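Local atomic coordinates of tyrocidine synthase 3 (Brevibacillus parabrevis, PDB entry 4MRT), a protein that probably carries amino acids and the growing peptide on a phosphopantetheine arm, as a peptidyl carrier domain of a nonribosomal peptide synthetase making tyrocidine. Residues W22-G27 with A51-R56. The protein carries 1 engineered substitution. Residues are numbered along the deposited sequence; the frame is centred on the assembly and turned at random.
Sequences WERVLG and AAQVHR
Gln53 reaches from helix 44-58 toward the last turn of helix 13-26, where its side chain meets Arg24 and Val25. The two backbones stay well apart, 9.4 Å between Val25 CA and Gln53 CA, and the glutamine bridges part of that gap. Its CG lies anti to the carbonyl carbon (chi1 -43°), and a bend at chi2 then turns the amide toward the Arg24 chain. The tighter half lies against Arg24: the carboxamide end crosses the arginine chain at a slant, with Arg24 NH1 3.3 Å from the atom modelled as Gln53 NE2, although the amide is probably turned over and its orientation is uncertain. The guanidinium has the amide at its edge, near its plane, and the two flat groups are tilted by 30°. On the other flank the fit is slack. Val25, its CG1 anti to the backbone N (chi1 168°), turns CG2 toward the amide group, and the two side chains run past one another in opposite directions. Just 112 Å² is buried in total, with Arg24 lying exposed on the solvent side. A leucine in place of Gln53 would probably leave the guanidinium edge of Arg24 without its polar neighbour. Beyond Val25, helix 13-26 closes at Leu26, and Gly27 follows with positive phi. This surface contact belongs to the small helical bundle of a carrier domain and lies away from the coenzyme A, which is about 12 Å from the Val25 side chain. Val25 also packs on Val50 of helix 44-58, and deeper in the bundle Trp22 joins it there, while Val54 rests on Leu18 of helix 13-26 and Val80 of helix 73-81, so that Arg24 and Gln53 form the outer margin of the interface between helices 13-26 and 44-58.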
loop_
_atom_site.group_PDB
_atom_site.type_symbol
_atom_site.label_atom_id
_atom_site.label_comp_id
_atom_site.label_asym_id
_atom_site.label_seq_id
_atom_site.Cartn_x
_atom_site.Cartn_y
_atom_site.Cartn_z
ATOM N N TRP A 22 -10.175 4.859 15.578
ATOM C CA TRP A 22 -10.296 4.614 14.138
ATOM C C TRP A 22 -10.938 5.813 13.426
ATOM O O TRP A 22 -10.503 6.216 12.345
ATOM C CB TRP A 22 -11.162 3.385 13.874
ATOM C CG TRP A 22 -10.481 2.068 13.992
ATOM C CD1 TRP A 22 -9.443 1.737 14.811
ATOM C CD2 TRP A 22 -10.834 0.872 13.282
ATOM N NE1 TRP A 22 -9.107 0.412 14.631
ATOM C CE2 TRP A 22 -9.945 -0.140 13.700
ATOM C CE3 TRP A 22 -11.811 0.562 12.322
ATOM C CZ2 TRP A 22 -10.008 -1.451 13.194
ATOM C CZ3 TRP A 22 -11.872 -0.741 11.830
ATOM C CH2 TRP A 22 -10.977 -1.717 12.263
ATOM N N GLU A 23 -11.984 6.364 14.038
ATOM C CA GLU A 23 -12.699 7.526 13.494
ATOM C C GLU A 23 -11.779 8.726 13.334
ATOM O O GLU A 23 -11.818 9.431 12.333
ATOM C CB GLU A 23 -13.895 7.882 14.397
ATOM C CG GLU A 23 -15.031 6.882 14.269
ATOM C CD GLU A 23 -16.131 7.059 15.303
ATOM O OE1 GLU A 23 -17.127 6.308 15.221
ATOM O OE2 GLU A 23 -15.997 7.938 16.186
ATOM N N ARG A 24 -10.948 8.940 14.337
ATOM C CA ARG A 24 -9.992 10.030 14.344
ATOM C C ARG A 24 -8.866 9.816 13.321
ATOM O O ARG A 24 -8.427 10.764 12.679
ATOM C CB ARG A 24 -9.446 10.157 15.774
ATOM C CG ARG A 24 -8.001 10.571 15.976
ATOM C CD ARG A 24 -7.522 9.967 17.288
ATOM N NE ARG A 24 -8.462 10.257 18.381
ATOM C CZ ARG A 24 -8.632 9.511 19.477
ATOM N NH1 ARG A 24 -7.939 8.397 19.666
ATOM N NH2 ARG A 24 -9.512 9.881 20.401
ATOM N N VAL A 25 -8.404 8.569 13.184
ATOM C CA VAL A 25 -7.348 8.225 12.227
ATOM C C VAL A 25 -7.906 8.320 10.804
ATOM O O VAL A 25 -7.291 8.919 9.934
ATOM C CB VAL A 25 -6.718 6.841 12.554
ATOM C CG1 VAL A 25 -5.827 6.325 11.419
ATOM C CG2 VAL A 25 -5.883 6.928 13.811
ATOM N N LEU A 26 -9.097 7.787 10.583
ATOM C CA LEU A 26 -9.680 7.725 9.259
ATOM C C LEU A 26 -10.504 8.948 8.827
ATOM O O LEU A 26 -10.826 9.086 7.646
ATOM C CB LEU A 26 -10.560 6.490 9.161
ATOM C CG LEU A 26 -9.882 5.151 9.428
ATOM C CD1 LEU A 26 -10.909 4.057 9.579
ATOM C CD2 LEU A 26 -8.901 4.839 8.315
ATOM N N GLY A 27 -10.871 9.823 9.759
ATOM C CA GLY A 27 -11.753 10.973 9.429
ATOM C C GLY A 27 -13.132 10.540 8.978
ATOM O O GLY A 27 -13.702 11.102 8.034
ATOM N N ALA A 51 -2.013 1.401 15.440
ATOM C CA ALA A 51 -1.184 0.626 16.364
ATOM C C ALA A 51 -0.433 1.504 17.383
ATOM O O ALA A 51 -0.309 1.146 18.562
ATOM C CB ALA A 51 -0.201 -0.237 15.581
ATOM N N ALA A 52 0.061 2.655 16.941
ATOM C CA ALA A 52 0.675 3.614 17.871
ATOM C C ALA A 52 -0.306 4.083 18.982
ATOM O O ALA A 52 0.063 4.167 20.161
ATOM C CB ALA A 52 1.231 4.806 17.117
ATOM N N GLN A 53 -1.546 4.368 18.607
ATOM C CA GLN A 53 -2.523 4.880 19.566
ATOM C C GLN A 53 -3.067 3.786 20.486
ATOM O O GLN A 53 -3.494 4.085 21.602
ATOM C CB GLN A 53 -3.670 5.596 18.859
ATOM C CG GLN A 53 -3.168 6.490 17.752
ATOM C CD GLN A 53 -3.997 7.716 17.507
ATOM O OE1 GLN A 53 -3.546 8.646 16.839
ATOM N NE2 GLN A 53 -5.210 7.731 18.028
ATOM N N VAL A 54 -3.062 2.533 20.027
ATOM C CA VAL A 54 -3.421 1.410 20.902
ATOM C C VAL A 54 -2.348 1.222 21.979
ATOM O O VAL A 54 -2.672 0.948 23.123
ATOM C CB VAL A 54 -3.634 0.101 20.111
ATOM C CG1 VAL A 54 -3.570 -1.133 21.014
ATOM C CG2 VAL A 54 -4.956 0.142 19.375
ATOM N N HIS A 55 -1.078 1.377 21.615
ATOM C CA HIS A 55 -0.005 1.290 22.599
ATOM C C HIS A 55 -0.057 2.440 23.598
ATOM O O HIS A 55 0.180 2.235 24.776
ATOM C CB HIS A 55 1.373 1.272 21.942
ATOM C CG HIS A 55 2.476 0.910 22.890
ATOM N ND1 HIS A 55 3.236 1.854 23.546
ATOM C CD2 HIS A 55 2.929 -0.295 23.313
ATOM C CE1 HIS A 55 4.120 1.246 24.316
ATOM N NE2 HIS A 55 3.954 -0.059 24.193
ATOM N N ARG A 56 -0.354 3.640 23.118
ATOM C CA ARG A 56 -0.495 4.811 23.978
ATOM C C ARG A 56 -1.685 4.690 24.937
ATOM O O ARG A 56 -1.620 5.135 26.084
ATOM C CB ARG A 56 -0.633 6.071 23.121
ATOM C CG ARG A 56 -1.117 7.303 23.876
ATOM C CD ARG A 56 -0.938 8.589 23.078
ATOM N NE ARG A 56 -1.057 8.366 21.633
ATOM C CZ ARG A 56 -0.132 8.682 20.721
ATOM N NH1 ARG A 56 1.008 9.282 21.067
ATOM N NH2 ARG A 56 -0.361 8.411 19.438
#